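Local coordinates for protein glycoside Hydrolase (Bacteroides uniformis, PDB 5T99) that probably hydrolyses beta-galactosidic linkages of agarose-derived sugars as a family 2 glycoside hydrolase, and binds the inhibitor galacto-isofagomine in its pocket, at residues G39-A44 against D52-L57; I105-A110 against N147-Q152; V151-R156 against A166-N171. All coordinates share one frame; numbering follows the deposited sequence. Where two conformers were deposited one is given.

Interaction 1 (G39-A44 against D52-L57); sequences GEIKGA and DSWRKL
Ile41 and Ala44 reach the same part of the indole of Trp54, the CZ2-CH2 side of its six-membered ring, and between them make up the whole contact of loop 39-44 with segment 52-57. Just before them, in one of two deposited conformers and so only tentatively, Glu40 folds its carboxylate back on its own chain: OE1 accepts a hydrogen bond from the amide N of Ile41 at 2.9 Å, with a bent N-H...O angle of 143°, and in this conformer also accepts one from Trp87 NE1. The CB of Ile41 is directed toward segment 52-57, and with CG1 anti to the backbone N (chi1 176°) it is the short branch that touches, CG2 lying 4.1 Å from Trp54 CZ2 at a slant to the ring. Beyond the turn at Gly43, where phi is positive, Ala44 brings its methyl to the ring edge, near the indole plane, with CB 3.8 Å from Trp54 CH2. No hydrogen bond crosses between the segments, so this is a purely apolar closure of a hairpin connection. The loop leaves strand 34-38 and returns as edge strand 55-57 of the six-stranded sheet in the sugar-binding domain, while Trp54 also meets Phe37, Phe49 and, on strand 86-93, which lies beyond 34-38, Trp87.

Interaction 2 (I105-A110 against N147-Q152); sequences IGFDGA and NVLAVQ
Strands 105-107 and 147-152 run nearly parallel, 21° apart, with their axes 11.5 Å from each other at closest approach, a spacing that lets side chains meet but leaves no backbone bond between them. They belong to two different antiparallel sheets, the four-stranded one and the six-stranded one, which face each other as the layers of the beta-sandwich expected for a family 2 sugar-binding domain. Ile105 and Phe107 point inward from one layer, Leu149 and Val151 from the other. The CD2 methyl of Leu149 is the shared element: it lies 4.1 Å from Ile105 CG2 and equally 4.1 Å from Phe107 CZ, facing the junction of the two residues. Leu149 has CG anti to the backbone N (chi1 -177°), and from there its chain lies alongside Ile105, the two pointing opposite ways, while it comes to Phe107 from the facing layer. Val151 takes up the neighbouring part of the same ring with CG2, the methyl anti to its own carbonyl carbon, 3.9 Å from Phe107 CE1. Both methyls approach the phenyl ring obliquely. Phe107 also stacks on Phe133 of the adjoining strand, and Val116 touches Leu149 and Val151 from the neighbouring strand of their own sheet. All four contacting residues are buried, and no hydrogen bond or charge pair joins the two segments; the layers are therefore held here by dispersion and the exclusion of water, with the polar backbone atoms left to pair within each sheet.

Interaction 3 (V151-R156 against A166-N171); sequences VQLTPR and AGIYRN
Leu153 lays its CD1 methyl against the backbone of Gly167, 3.4 Å from Gly167 CA. Its CG stands anti to the carbonyl carbon (chi1 -58°) and the chain then runs extended, so that CD1 leads; the same methyl also reaches Ile168 CG1 at 4.2 Å. Ile168 turns back to meet the strand: although its CB does not point straight at it, the extended side chain brings CD1 to Val151 CG1 at 4.0 Å, the two residues meeting tip to tip. Ile168 centres an inverse gamma turn, which bends the loop between strands 146-153 and 172-177, the connection from one sheet of the sandwich to the other. Within that loop Gly167 has phi 126°, a conformation that by itself calls for glycine. Toward the start of segment 166-171, Pro155 CG lies more loosely against Ala166 CB, at 4.4 Å. At the end of the turn, the Tyr169 ring carries Arg170 CG 3.6 Å above one face, and the Tyr169 hydroxyl sits 3.2 Å over the centre of the Arg170 guanidinium. Arg170 donates to Tyr130 O and to Pro351 O, in the loop between strand 344-346 and helix 354-363 of the barrel.

All three contacts fall in the sugar-binding domain near the start of the chain. Interaction 1 closes before the other two begin, whereas interactions 2 and 3 overlap on strand 146-153, which shares the six-stranded sheet with strand 55-57 of interaction 1. Centres of interactions 2 and 3 are about 9 Å apart, and those of interaction 1 lie about 15 Å and 14 Å from them. Asp108 joins interactions 2 and 3, with probable hydrogen bonds from its N to Asn171 O and from Arg170 NH1 to its O. Interaction 1 touches them by packing alone, Ala44 O against Ala150 CB and, tentatively, Glu40 against Gln152. Edge hairpin, sandwich core and intersheet loop thus form one continuous region.

Interaction 1 (G39-A44 against D52-L57)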
ATOM      1  N   GLY A  39      13.797   8.443 -23.187  1.00 37.68           N
ATOM      2  CA  GLY A  39      14.843   9.379 -23.642  1.00 37.86           C
ATOM      3  C   GLY A  39      14.271  10.647 -24.263  1.00 39.30           C
ATOM      4  O   GLY A  39      13.091  10.689 -24.636  1.00 41.14           O
ATOM      5  N   GLU A  40      15.087  11.696 -24.360  0.50 39.63           N
ATOM      6  CA  GLU A  40      14.636  12.955 -24.956  0.50 40.01           C
ATOM      7  C   GLU A  40      14.639  12.831 -26.473  0.50 40.82           C
ATOM      8  O   GLU A  40      15.504  12.175 -27.055  0.50 38.95           O
ATOM      9  CB  GLU A  40      15.503  14.140 -24.514  0.50 39.98           C
ATOM     10  CG  GLU A  40      15.023  15.504 -25.018  0.50 39.06           C
ATOM     11  CD  GLU A  40      13.622  15.881 -24.543  0.50 38.15           C
ATOM     12  OE1 GLU A  40      12.629  15.366 -25.100  0.50 36.32           O
ATOM     13  OE2 GLU A  40      13.513  16.721 -23.624  0.50 37.20           O
ATOM     14  N   ILE A  41      13.639  13.448 -27.091  1.00 42.28           N
ATOM     15  CA  ILE A  41      13.511  13.524 -28.552  1.00 44.19           C
ATOM     16  C   ILE A  41      12.687  14.769 -28.889  1.00 44.17           C
ATOM     17  O   ILE A  41      11.693  15.065 -28.215  1.00 46.92           O
ATOM     18  CB  ILE A  41      12.919  12.226 -29.171  1.00 47.99           C
ATOM     19  CG1 ILE A  41      12.703  12.385 -30.686  1.00 50.32           C
ATOM     20  CG2 ILE A  41      11.620  11.815 -28.485  1.00 48.92           C
ATOM     21  CD1 ILE A  41      12.688  11.077 -31.458  1.00 51.67           C
ATOM     22  N   LYS A  42      13.122  15.507 -29.910  1.00 43.08           N
ATOM     23  CA  LYS A  42      12.515  16.798 -30.267  1.00 42.33           C
ATOM     24  C   LYS A  42      11.158  16.606 -30.946  1.00 40.01           C
ATOM     25  O   LYS A  42      10.971  15.648 -31.696  1.00 38.90           O
ATOM     26  CB  LYS A  42      13.449  17.596 -31.192  1.00 42.67           C
ATOM     27  N   GLY A  43      10.220  17.508 -30.649  1.00 38.76           N
ATOM     28  CA  GLY A  43       8.914  17.576 -31.327  1.00 37.39           C
ATOM     29  C   GLY A  43       7.984  16.372 -31.236  1.00 35.46           C
ATOM     30  O   GLY A  43       7.082  16.239 -32.060  1.00 34.42           O
ATOM     31  N   ALA A  44       8.174  15.521 -30.225  1.00 34.50           N
ATOM     32  CA  ALA A  44       7.368  14.298 -30.059  1.00 33.96           C
ATOM     33  C   ALA A  44       5.929  14.544 -29.572  1.00 33.71           C
ATOM     34  O   ALA A  44       5.127  13.624 -29.556  1.00 32.40           O
ATOM     35  CB  ALA A  44       8.075  13.322 -29.130  1.00 33.66           C
ATOM     36  N   ASP A  52       6.316   5.350 -35.106  1.00 37.72           N
ATOM     37  CA  ASP A  52       6.132   3.965 -35.567  1.00 38.20           C
ATOM     38  C   ASP A  52       7.210   2.998 -35.038  1.00 37.57           C
ATOM     39  O   ASP A  52       6.957   1.802 -34.903  1.00 39.15           O
ATOM     40  CB  ASP A  52       6.063   3.917 -37.099  1.00 40.27           C
ATOM     41  CG  ASP A  52       5.452   2.624 -37.619  1.00 42.16           C
ATOM     42  OD1 ASP A  52       6.181   1.845 -38.275  1.00 43.98           O
ATOM     43  OD2 ASP A  52       4.248   2.385 -37.361  1.00 41.87           O
ATOM     44  N   SER A  53       8.400   3.510 -34.734  1.00 36.97           N
ATOM     45  CA  SER A  53       9.470   2.691 -34.139  1.00 37.79           C
ATOM     46  C   SER A  53       9.303   2.483 -32.626  1.00 37.27           C
ATOM     47  O   SER A  53       9.926   1.587 -32.061  1.00 37.30           O
ATOM     48  CB  SER A  53      10.837   3.333 -34.402  1.00 38.25           C
ATOM     49  OG  SER A  53      10.908   4.629 -33.814  1.00 39.28           O
ATOM     50  N   TRP A  54       8.486   3.327 -31.982  1.00 36.97           N
ATOM     51  CA  TRP A  54       8.312   3.319 -30.522  1.00 35.34           C
ATOM     52  C   TRP A  54       7.680   2.011 -30.045  1.00 33.88           C
ATOM     53  O   TRP A  54       6.799   1.452 -30.702  1.00 34.30           O
ATOM     54  CB  TRP A  54       7.435   4.499 -30.059  1.00 35.23           C
ATOM     55  CG  TRP A  54       8.067   5.868 -30.154  1.00 34.88           C
ATOM     56  CD1 TRP A  54       9.095   6.251 -30.962  1.00 35.01           C
ATOM     57  CD2 TRP A  54       7.675   7.042 -29.428  1.00 35.33           C
ATOM     58  NE1 TRP A  54       9.383   7.579 -30.769  1.00 34.72           N
ATOM     59  CE2 TRP A  54       8.531   8.088 -29.831  1.00 34.54           C
ATOM     60  CE3 TRP A  54       6.693   7.305 -28.458  1.00 35.68           C
ATOM     61  CZ2 TRP A  54       8.433   9.385 -29.309  1.00 35.73           C
ATOM     62  CZ3 TRP A  54       6.591   8.599 -27.937  1.00 35.13           C
ATOM     63  CH2 TRP A  54       7.458   9.621 -28.364  1.00 35.93           C
ATOM     64  N   ARG A  55       8.146   1.534 -28.898  1.00 33.27           N
ATOM     65  CA  ARG A  55       7.621   0.322 -28.268  1.00 33.88           C
ATOM     66  C   ARG A  55       6.112   0.438 -28.016  1.00 33.98           C
ATOM     67  O   ARG A  55       5.600   1.527 -27.769  1.00 34.01           O
ATOM     68  CB  ARG A  55       8.370   0.106 -26.964  1.00 33.72           C
ATOM     69  CG  ARG A  55       7.932  -1.066 -26.113  1.00 35.26           C
ATOM     70  CD  ARG A  55       8.778  -1.066 -24.851  1.00 36.76           C
ATOM     71  NE  ARG A  55       8.104  -1.670 -23.708  1.00 37.17           N
ATOM     72  CZ  ARG A  55       8.578  -1.646 -22.460  1.00 37.85           C
ATOM     73  NH1 ARG A  55       9.741  -1.042 -22.174  1.00 37.96           N
ATOM     74  NH2 ARG A  55       7.882  -2.221 -21.483  1.00 36.54           N
ATOM     75  N   LYS A  56       5.406  -0.684 -28.108  1.00 34.58           N
ATOM     76  CA  LYS A  56       3.957  -0.722 -27.879  1.00 34.56           C
ATOM     77  C   LYS A  56       3.643  -1.410 -26.555  1.00 33.46           C
ATOM     78  O   LYS A  56       4.125  -2.517 -26.285  1.00 31.54           O
ATOM     79  CB  LYS A  56       3.247  -1.425 -29.037  1.00 35.91           C
ATOM     80  CG  LYS A  56       3.029  -0.507 -30.228  1.00 38.01           C
ATOM     81  CD  LYS A  56       2.470  -1.240 -31.430  1.00 39.49           C
ATOM     82  CE  LYS A  56       3.547  -2.057 -32.128  1.00 40.55           C
ATOM     83  NZ  LYS A  56       3.038  -2.611 -33.411  1.00 41.26           N
ATOM     84  N   LEU A  57       2.822  -0.748 -25.743  1.00 33.23           N
ATOM     85  CA  LEU A  57       2.478  -1.237 -24.413  1.00 33.12           C
ATOM     86  C   LEU A  57       1.143  -0.685 -23.924  1.00 31.41           C
ATOM     87  O   LEU A  57       0.640   0.321 -24.446  1.00 31.94           O
ATOM     88  CB  LEU A  57       3.608  -0.943 -23.408  1.00 35.29           C
ATOM     89  CG  LEU A  57       4.007   0.485 -22.981  1.00 38.38           C
ATOM     90  CD1 LEU A  57       3.881   1.504 -24.102  1.00 41.32           C
ATOM     91  CD2 LEU A  57       3.233   0.990 -21.777  1.00 39.83           C
TER

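Interaction 2 (I105-A110 against N147-Q152)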
ATOM      1  N   ILE A 105      -9.591  13.381 -19.900  1.00 21.78           N
ATOM      2  CA  ILE A 105      -8.727  12.249 -19.620  1.00 21.87           C
ATOM      3  C   ILE A 105      -8.183  12.418 -18.207  1.00 22.00           C
ATOM      4  O   ILE A 105      -7.542  13.427 -17.896  1.00 21.63           O
ATOM      5  CB  ILE A 105      -7.545  12.110 -20.601  1.00 21.94           C
ATOM      6  CG1 ILE A 105      -8.005  12.228 -22.056  1.00 22.05           C
ATOM      7  CG2 ILE A 105      -6.818  10.783 -20.383  1.00 21.92           C
ATOM      8  CD1 ILE A 105      -8.949  11.151 -22.519  1.00 22.17           C
ATOM      9  N   GLY A 106      -8.454  11.427 -17.366  1.00 20.63           N
ATOM     10  CA  GLY A 106      -8.026  11.444 -15.989  1.00 20.65           C
ATOM     11  C   GLY A 106      -6.799  10.566 -15.856  1.00 20.54           C
ATOM     12  O   GLY A 106      -6.810   9.409 -16.292  1.00 19.95           O
ATOM     13  N   PHE A 107      -5.744  11.127 -15.264  1.00 19.87           N
ATOM     14  CA  PHE A 107      -4.546  10.390 -14.901  1.00 19.31           C
ATOM     15  C   PHE A 107      -4.507  10.259 -13.376  1.00 18.91           C
ATOM     16  O   PHE A 107      -4.385  11.265 -12.673  1.00 18.52           O
ATOM     17  CB  PHE A 107      -3.291  11.143 -15.397  1.00 19.46           C
ATOM     18  CG  PHE A 107      -3.220  11.312 -16.896  1.00 18.99           C
ATOM     19  CD1 PHE A 107      -2.490  10.426 -17.676  1.00 19.32           C
ATOM     20  CD2 PHE A 107      -3.859  12.362 -17.522  1.00 19.26           C
ATOM     21  CE1 PHE A 107      -2.415  10.580 -19.059  1.00 19.13           C
ATOM     22  CE2 PHE A 107      -3.788  12.523 -18.898  1.00 19.22           C
ATOM     23  CZ  PHE A 107      -3.057  11.633 -19.668  1.00 18.98           C
ATOM     24  N   ASP A 108      -4.615   9.034 -12.864  1.00 18.37           N
ATOM     25  CA  ASP A 108      -4.439   8.782 -11.423  1.00 18.27           C
ATOM     26  C   ASP A 108      -3.013   9.038 -10.907  1.00 18.90           C
ATOM     27  O   ASP A 108      -2.803   9.260  -9.702  1.00 18.64           O
ATOM     28  CB  ASP A 108      -4.820   7.339 -11.075  1.00 17.98           C
ATOM     29  CG  ASP A 108      -6.297   7.051 -11.262  1.00 17.71           C
ATOM     30  OD1 ASP A 108      -7.116   8.006 -11.309  1.00 16.70           O
ATOM     31  OD2 ASP A 108      -6.629   5.846 -11.368  1.00 17.02           O
ATOM     32  N   GLY A 109      -2.029   8.965 -11.799  1.00 19.05           N
ATOM     33  CA  GLY A 109      -0.649   9.153 -11.393  1.00 19.31           C
ATOM     34  C   GLY A 109       0.300   9.044 -12.561  1.00 19.61           C
ATOM     35  O   GLY A 109       0.175   8.141 -13.401  1.00 19.64           O
ATOM     36  N   ALA A 110       1.234   9.985 -12.613  1.00 19.75           N
ATOM     37  CA  ALA A 110       2.300   9.979 -13.586  1.00 19.88           C
ATOM     38  C   ALA A 110       3.563  10.522 -12.917  1.00 20.09           C
ATOM     39  O   ALA A 110       3.598  11.670 -12.483  1.00 19.44           O
ATOM     40  CB  ALA A 110       1.906  10.815 -14.783  1.00 20.36           C
ATOM     41  N   ASN A 147      -6.470  11.720 -33.568  1.00 30.43           N
ATOM     42  CA  ASN A 147      -6.075  12.577 -32.450  1.00 28.59           C
ATOM     43  C   ASN A 147      -4.844  11.979 -31.797  1.00 27.85           C
ATOM     44  O   ASN A 147      -4.665  10.772 -31.822  1.00 27.88           O
ATOM     45  CB  ASN A 147      -7.181  12.677 -31.393  1.00 27.99           C
ATOM     46  CG  ASN A 147      -8.444  13.309 -31.921  1.00 27.11           C
ATOM     47  OD1 ASN A 147      -8.701  14.494 -31.695  1.00 27.42           O
ATOM     48  ND2 ASN A 147      -9.246  12.528 -32.627  1.00 26.61           N
ATOM     49  N   VAL A 148      -4.017  12.826 -31.192  1.00 27.83           N
ATOM     50  CA  VAL A 148      -2.764  12.401 -30.574  1.00 27.33           C
ATOM     51  C   VAL A 148      -2.629  13.020 -29.182  1.00 26.82           C
ATOM     52  O   VAL A 148      -2.421  14.235 -29.031  1.00 26.49           O
ATOM     53  CB  VAL A 148      -1.549  12.783 -31.460  1.00 28.10           C
ATOM     54  CG1 VAL A 148      -0.229  12.451 -30.778  1.00 28.35           C
ATOM     55  CG2 VAL A 148      -1.624  12.075 -32.816  1.00 28.62           C
ATOM     56  N   LEU A 149      -2.735  12.162 -28.176  1.00 25.55           N
ATOM     57  CA  LEU A 149      -2.453  12.530 -26.807  1.00 25.57           C
ATOM     58  C   LEU A 149      -0.996  12.179 -26.511  1.00 25.45           C
ATOM     59  O   LEU A 149      -0.600  11.013 -26.656  1.00 23.82           O
ATOM     60  CB  LEU A 149      -3.389  11.774 -25.852  1.00 26.05           C
ATOM     61  CG  LEU A 149      -3.290  12.095 -24.360  1.00 25.03           C
ATOM     62  CD1 LEU A 149      -3.500  13.578 -24.116  1.00 24.61           C
ATOM     63  CD2 LEU A 149      -4.293  11.249 -23.587  1.00 25.36           C
ATOM     64  N   ALA A 150      -0.220  13.190 -26.099  1.00 24.83           N
ATOM     65  CA  ALA A 150       1.207  13.042 -25.801  1.00 24.73           C
ATOM     66  C   ALA A 150       1.489  13.444 -24.365  1.00 23.36           C
ATOM     67  O   ALA A 150       1.037  14.490 -23.925  1.00 22.82           O
ATOM     68  CB  ALA A 150       2.037  13.903 -26.738  1.00 25.15           C
ATOM     69  N   VAL A 151       2.253  12.618 -23.658  1.00 22.42           N
ATOM     70  CA  VAL A 151       2.653  12.888 -22.283  1.00 22.43           C
ATOM     71  C   VAL A 151       4.166  12.812 -22.229  1.00 22.93           C
ATOM     72  O   VAL A 151       4.756  11.825 -22.683  1.00 23.61           O
ATOM     73  CB  VAL A 151       2.044  11.871 -21.285  1.00 21.90           C
ATOM     74  CG1 VAL A 151       2.540  12.125 -19.869  1.00 21.64           C
ATOM     75  CG2 VAL A 151       0.521  11.931 -21.320  1.00 22.27           C
ATOM     76  N   GLN A 152       4.789  13.863 -21.699  1.00 23.29           N
ATOM     77  CA  GLN A 152       6.219  13.853 -21.393  1.00 24.35           C
ATOM     78  C   GLN A 152       6.409  13.909 -19.879  1.00 24.72           C
ATOM     79  O   GLN A 152       5.870  14.800 -19.206  1.00 25.47           O
ATOM     80  CB  GLN A 152       6.938  15.041 -22.041  1.00 24.13           C
ATOM     81  CG  GLN A 152       8.455  15.048 -21.841  1.00 24.08           C
ATOM     82  CD  GLN A 152       9.084  16.443 -21.910  1.00 23.97           C
ATOM     83  OE1 GLN A 152       8.519  17.431 -21.439  1.00 23.30           O
ATOM     84  NE2 GLN A 152      10.279  16.512 -22.471  1.00 23.97           N
TER

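Interaction 3 (V151-R156 against A166-N171)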
ATOM      1  N   VAL A 151       2.253  12.618 -23.658  1.00 22.42           N
ATOM      2  CA  VAL A 151       2.653  12.888 -22.283  1.00 22.43           C
ATOM      3  C   VAL A 151       4.166  12.812 -22.229  1.00 22.93           C
ATOM      4  O   VAL A 151       4.756  11.825 -22.683  1.00 23.61           O
ATOM      5  CB  VAL A 151       2.044  11.871 -21.285  1.00 21.90           C
ATOM      6  CG1 VAL A 151       2.540  12.125 -19.869  1.00 21.64           C
ATOM      7  CG2 VAL A 151       0.521  11.931 -21.320  1.00 22.27           C
ATOM      8  N   GLN A 152       4.789  13.863 -21.699  1.00 23.29           N
ATOM      9  CA  GLN A 152       6.219  13.853 -21.393  1.00 24.35           C
ATOM     10  C   GLN A 152       6.409  13.909 -19.879  1.00 24.72           C
ATOM     11  O   GLN A 152       5.870  14.800 -19.206  1.00 25.47           O
ATOM     12  CB  GLN A 152       6.938  15.041 -22.041  1.00 24.13           C
ATOM     13  CG  GLN A 152       8.455  15.048 -21.841  1.00 24.08           C
ATOM     14  CD  GLN A 152       9.084  16.443 -21.910  1.00 23.97           C
ATOM     15  OE1 GLN A 152       8.519  17.431 -21.439  1.00 23.30           O
ATOM     16  NE2 GLN A 152      10.279  16.512 -22.471  1.00 23.97           N
ATOM     17  N   LEU A 153       7.185  12.962 -19.366  1.00 23.81           N
ATOM     18  CA  LEU A 153       7.586  12.941 -17.978  1.00 24.29           C
ATOM     19  C   LEU A 153       9.074  13.276 -17.886  1.00 24.36           C
ATOM     20  O   LEU A 153       9.877  12.685 -18.605  1.00 24.15           O
ATOM     21  CB  LEU A 153       7.316  11.552 -17.398  1.00 24.22           C
ATOM     22  CG  LEU A 153       5.857  11.090 -17.486  1.00 24.74           C
ATOM     23  CD1 LEU A 153       5.741   9.647 -17.029  1.00 24.94           C
ATOM     24  CD2 LEU A 153       4.940  11.978 -16.667  1.00 24.51           C
ATOM     25  N   THR A 154       9.446  14.210 -17.011  1.00 24.62           N
ATOM     26  CA  THR A 154      10.860  14.552 -16.810  1.00 25.42           C
ATOM     27  C   THR A 154      11.263  14.386 -15.349  1.00 26.15           C
ATOM     28  O   THR A 154      11.641  15.364 -14.695  1.00 26.26           O
ATOM     29  CB  THR A 154      11.211  15.970 -17.342  1.00 25.27           C
ATOM     30  OG1 THR A 154      10.323  16.948 -16.794  1.00 25.61           O
ATOM     31  CG2 THR A 154      11.111  16.014 -18.864  1.00 25.28           C
ATOM     32  N   PRO A 155      11.194  13.141 -14.826  1.00 27.33           N
ATOM     33  CA  PRO A 155      11.613  12.926 -13.443  1.00 29.16           C
ATOM     34  C   PRO A 155      13.087  13.270 -13.238  1.00 31.26           C
ATOM     35  O   PRO A 155      13.926  12.922 -14.077  1.00 32.61           O
ATOM     36  CB  PRO A 155      11.376  11.427 -13.221  1.00 28.64           C
ATOM     37  CG  PRO A 155      11.385  10.835 -14.589  1.00 28.25           C
ATOM     38  CD  PRO A 155      10.757  11.882 -15.452  1.00 28.11           C
ATOM     39  N   ARG A 156      13.376  13.948 -12.129  1.00 32.76           N
ATOM     40  CA  ARG A 156      14.715  14.431 -11.817  1.00 33.66           C
ATOM     41  C   ARG A 156      15.414  13.507 -10.843  1.00 33.74           C
ATOM     42  O   ARG A 156      14.768  12.822 -10.052  1.00 31.94           O
ATOM     43  CB  ARG A 156      14.632  15.819 -11.192  1.00 35.28           C
ATOM     44  CG  ARG A 156      13.971  16.860 -12.074  1.00 36.77           C
ATOM     45  CD  ARG A 156      14.092  18.234 -11.441  1.00 39.29           C
ATOM     46  NE  ARG A 156      13.281  19.241 -12.124  1.00 41.51           N
ATOM     47  CZ  ARG A 156      13.182  20.517 -11.751  1.00 43.31           C
ATOM     48  NH1 ARG A 156      13.856  20.967 -10.691  1.00 44.27           N
ATOM     49  NH2 ARG A 156      12.409  21.354 -12.447  1.00 43.05           N
ATOM     50  N   ALA A 166       9.016   5.286 -12.418  1.00 19.07           N
ATOM     51  CA  ALA A 166       9.004   6.335 -13.444  1.00 19.39           C
ATOM     52  C   ALA A 166       8.074   5.915 -14.558  1.00 19.67           C
ATOM     53  O   ALA A 166       8.152   4.782 -15.036  1.00 20.78           O
ATOM     54  CB  ALA A 166      10.402   6.574 -13.992  1.00 19.41           C
ATOM     55  N   GLY A 167       7.191   6.814 -14.970  1.00 19.96           N
ATOM     56  CA  GLY A 167       6.190   6.489 -15.995  1.00 19.77           C
ATOM     57  C   GLY A 167       4.766   6.780 -15.575  1.00 19.20           C
ATOM     58  O   GLY A 167       4.518   7.242 -14.467  1.00 19.23           O
ATOM     59  N   ILE A 168       3.828   6.484 -16.468  1.00 19.01           N
ATOM     60  CA  ILE A 168       2.406   6.586 -16.175  1.00 19.09           C
ATOM     61  C   ILE A 168       2.069   5.289 -15.452  1.00 18.71           C
ATOM     62  O   ILE A 168       1.563   4.337 -16.046  1.00 18.12           O
ATOM     63  CB  ILE A 168       1.551   6.808 -17.444  1.00 19.67           C
ATOM     64  CG1 ILE A 168       2.082   8.025 -18.231  1.00 20.07           C
ATOM     65  CG2 ILE A 168       0.093   7.006 -17.051  1.00 19.11           C
ATOM     66  CD1 ILE A 168       1.381   8.290 -19.550  1.00 20.60           C
ATOM     67  N   TYR A 169       2.402   5.286 -14.160  1.00 18.67           N
ATOM     68  CA  TYR A 169       2.386   4.108 -13.288  1.00 18.62           C
ATOM     69  C   TYR A 169       1.019   3.796 -12.656  1.00 19.22           C
ATOM     70  O   TYR A 169       0.870   2.776 -11.953  1.00 19.13           O
ATOM     71  CB  TYR A 169       3.449   4.264 -12.184  1.00 18.84           C
ATOM     72  CG  TYR A 169       3.084   5.223 -11.053  1.00 19.22           C
ATOM     73  CD1 TYR A 169       2.795   4.750  -9.771  1.00 19.42           C
ATOM     74  CD2 TYR A 169       3.034   6.607 -11.262  1.00 19.25           C
ATOM     75  CE1 TYR A 169       2.450   5.627  -8.740  1.00 19.42           C
ATOM     76  CE2 TYR A 169       2.699   7.480 -10.251  1.00 19.14           C
ATOM     77  CZ  TYR A 169       2.400   6.995  -8.994  1.00 19.17           C
ATOM     78  OH  TYR A 169       2.060   7.883  -7.997  1.00 18.73           O
ATOM     79  N   ARG A 170       0.037   4.675 -12.868  1.00 19.23           N
ATOM     80  CA  ARG A 170      -1.339   4.446 -12.397  1.00 19.62           C
ATOM     81  C   ARG A 170      -2.296   4.537 -13.568  1.00 19.68           C
ATOM     82  O   ARG A 170      -1.923   5.002 -14.651  1.00 20.18           O
ATOM     83  CB  ARG A 170      -1.735   5.465 -11.323  1.00 19.80           C
ATOM     84  CG  ARG A 170      -0.955   5.352 -10.018  1.00 19.73           C
ATOM     85  CD  ARG A 170      -1.582   6.221  -8.945  1.00 19.43           C
ATOM     86  NE  ARG A 170      -0.849   6.151  -7.677  1.00 18.91           N
ATOM     87  CZ  ARG A 170      -0.838   7.105  -6.743  1.00 18.57           C
ATOM     88  NH1 ARG A 170      -1.500   8.254  -6.916  1.00 18.69           N
ATOM     89  NH2 ARG A 170      -0.119   6.928  -5.634  1.00 18.57           N
ATOM     90  N   ASN A 171      -3.538   4.111 -13.343  1.00 19.42           N
ATOM     91  CA  ASN A 171      -4.509   4.000 -14.426  1.00 19.09           C
ATOM     92  C   ASN A 171      -4.850   5.358 -15.039  1.00 18.97           C
ATOM     93  O   ASN A 171      -4.669   6.413 -14.414  1.00 17.86           O
ATOM     94  CB  ASN A 171      -5.793   3.319 -13.948  1.00 19.31           C
ATOM     95  CG  ASN A 171      -5.574   1.896 -13.467  1.00 19.40           C
ATOM     96  OD1 ASN A 171      -5.945   1.554 -12.341  1.00 21.00           O
ATOM     97  ND2 ASN A 171      -4.982   1.063 -14.304  1.00 18.70           N
TER